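Long-range contact in Nadp(h)-dependent ketose reductase (PDB 1E3J), which probably catalyses the zinc- and NADP(H)-dependent reduction of fructose to a sugar alcohol: residues 5-10 and 19-24. Numbering follows the deposited sequence.
Sequences NLSAVL and EQRPIP
With CG anti to its backbone N (chi1 -166°), Asn5 swings its amide onto the backbone of Arg21 and Pro22, while Gln20, bent at chi2 (-66°), folds its amide back to the main chain of Asn5. Gln20 OE1 takes the N-H of Asn5 on an in-plane lone pair at 3.0 Å and also accepts from Asp4 N. Asn5 ND2 hydrogen-bonds Arg21 O (3.1 Å) from above its carbonyl plane and adds a weak hydrogen bond to Pro22 O. A short primary amide suits this buried place: its NH2 serves two carbonyls where the strand pairing ends, and its OD1 accepts from Tyr128 N. Asn5 and Gln20 meet at the open end of the N-terminal beta hairpin of strands 6-12 and 15-20, in the GroES-like catalytic domain. Ser7 and Glu19 form an antiparallel hydrogen-bonded pair, Ser7 N to Glu19 O (2.7 Å) and Glu19 N to Ser7 O. The small Ser7 hydroxyl turns back to Asn5 O, which Arg21 N approaches from the opposite face. Branched, apolar Val9 packs CG2 on both the flat Arg21 guanidinium, whose NH1 forms a salt bridge with Asp122, and Glu19 CG (3.9 Å); Glu19 OE2 is hydrogen-bonded to Tyr11 OH.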
loop_
_atom_site.group_PDB
_atom_site.type_symbol
_atom_site.label_atom_id
_atom_site.label_comp_id
_atom_site.label_asym_id
_atom_site.label_seq_id
_atom_site.Cartn_x
_atom_site.Cartn_y
_atom_site.Cartn_z
ATOM N N ASN A 5 -43.894 21.123 -1.707
ATOM C CA ASN A 5 -42.895 20.093 -1.959
ATOM C C ASN A 5 -42.910 19.646 -3.418
ATOM O O ASN A 5 -43.095 18.454 -3.733
ATOM C CB ASN A 5 -43.044 18.874 -1.039
ATOM C CG ASN A 5 -41.797 17.978 -1.076
ATOM O OD1 ASN A 5 -40.688 18.453 -1.341
ATOM N ND2 ASN A 5 -41.976 16.688 -0.819
ATOM N N LEU A 6 -42.743 20.621 -4.309
ATOM C CA LEU A 6 -42.679 20.346 -5.745
ATOM C C LEU A 6 -41.463 19.419 -5.919
ATOM O O LEU A 6 -40.437 19.602 -5.249
ATOM C CB LEU A 6 -42.435 21.646 -6.523
ATOM C CG LEU A 6 -42.290 21.441 -8.037
ATOM C CD1 LEU A 6 -43.609 20.866 -8.593
ATOM C CD2 LEU A 6 -41.935 22.771 -8.725
ATOM N N SER A 7 -41.567 18.455 -6.823
ATOM C CA SER A 7 -40.495 17.488 -7.039
ATOM C C SER A 7 -40.416 17.181 -8.506
ATOM O O SER A 7 -41.436 17.194 -9.174
ATOM C CB SER A 7 -40.812 16.191 -6.291
ATOM O OG SER A 7 -41.328 16.499 -4.999
ATOM N N ALA A 8 -39.220 16.919 -9.017
ATOM C CA ALA A 8 -39.088 16.585 -10.420
ATOM C C ALA A 8 -39.165 15.057 -10.569
ATOM O O ALA A 8 -38.193 14.360 -10.285
ATOM C CB ALA A 8 -37.773 17.118 -10.952
ATOM N N VAL A 9 -40.315 14.540 -11.009
ATOM C CA VAL A 9 -40.532 13.108 -11.157
ATOM C C VAL A 9 -40.410 12.570 -12.582
ATOM O O VAL A 9 -41.105 13.013 -13.492
ATOM C CB VAL A 9 -41.928 12.683 -10.629
ATOM C CG1 VAL A 9 -42.056 11.151 -10.695
ATOM C CG2 VAL A 9 -42.160 13.183 -9.192
ATOM N N LEU A 10 -39.538 11.593 -12.774
ATOM C CA LEU A 10 -39.348 10.995 -14.090
ATOM C C LEU A 10 -40.230 9.754 -14.189
ATOM O O LEU A 10 -40.041 8.788 -13.438
ATOM C CB LEU A 10 -37.893 10.597 -14.280
ATOM C CG LEU A 10 -37.549 9.939 -15.611
ATOM C CD1 LEU A 10 -37.721 10.961 -16.761
ATOM C CD2 LEU A 10 -36.112 9.412 -15.551
ATOM N N GLU A 19 -44.173 17.783 -10.017
ATOM C CA GLU A 19 -45.385 17.682 -9.236
ATOM C C GLU A 19 -45.107 17.553 -7.761
ATOM O O GLU A 19 -43.981 17.253 -7.353
ATOM C CB GLU A 19 -46.208 16.480 -9.710
ATOM C CG GLU A 19 -45.509 15.130 -9.573
ATOM C CD GLU A 19 -46.176 14.039 -10.409
ATOM O OE1 GLU A 19 -47.050 14.384 -11.238
ATOM O OE2 GLU A 19 -45.830 12.841 -10.252
ATOM N N GLN A 20 -46.148 17.767 -6.970
ATOM C CA GLN A 20 -46.071 17.658 -5.534
ATOM C C GLN A 20 -45.828 16.214 -5.064
ATOM O O GLN A 20 -46.210 15.249 -5.727
ATOM C CB GLN A 20 -47.382 18.166 -4.913
ATOM C CG GLN A 20 -47.615 19.658 -5.084
ATOM C CD GLN A 20 -46.598 20.484 -4.331
ATOM O OE1 GLN A 20 -46.324 20.217 -3.159
ATOM N NE2 GLN A 20 -46.036 21.498 -4.988
ATOM N N ARG A 21 -45.193 16.092 -3.904
ATOM C CA ARG A 21 -44.931 14.803 -3.270
ATOM C C ARG A 21 -45.134 15.093 -1.808
ATOM O O ARG A 21 -44.994 16.233 -1.366
ATOM C CB ARG A 21 -43.469 14.343 -3.485
ATOM C CG ARG A 21 -43.222 13.518 -4.750
ATOM C CD ARG A 21 -44.029 12.217 -4.709
ATOM N NE ARG A 21 -43.823 11.356 -5.873
ATOM C CZ ARG A 21 -42.820 10.487 -5.992
ATOM N NH1 ARG A 21 -41.932 10.348 -5.011
ATOM N NH2 ARG A 21 -42.681 9.779 -7.102
ATOM N N PRO A 22 -45.516 14.085 -1.032
ATOM C CA PRO A 22 -45.670 14.437 0.382
ATOM C C PRO A 22 -44.287 14.759 0.989
ATOM O O PRO A 22 -43.262 14.337 0.458
ATOM C CB PRO A 22 -46.305 13.182 1.002
ATOM C CG PRO A 22 -46.033 12.075 -0.003
ATOM C CD PRO A 22 -46.104 12.768 -1.347
ATOM N N ILE A 23 -44.252 15.538 2.067
ATOM C CA ILE A 23 -42.984 15.844 2.715
ATOM C C ILE A 23 -42.559 14.605 3.510
ATOM O O ILE A 23 -43.309 14.096 4.347
ATOM C CB ILE A 23 -43.092 17.041 3.689
ATOM C CG1 ILE A 23 -43.618 18.274 2.943
ATOM C CG2 ILE A 23 -41.716 17.348 4.301
ATOM C CD1 ILE A 23 -43.551 19.562 3.738
ATOM N N PRO A 24 -41.344 14.101 3.249
ATOM C CA PRO A 24 -40.819 12.916 3.940
ATOM C C PRO A 24 -40.602 13.137 5.438
ATOM O O PRO A 24 -40.403 14.264 5.912
ATOM C CB PRO A 24 -39.486 12.634 3.229
ATOM C CG PRO A 24 -39.408 13.623 2.083
ATOM C CD PRO A 24 -40.306 14.764 2.445
#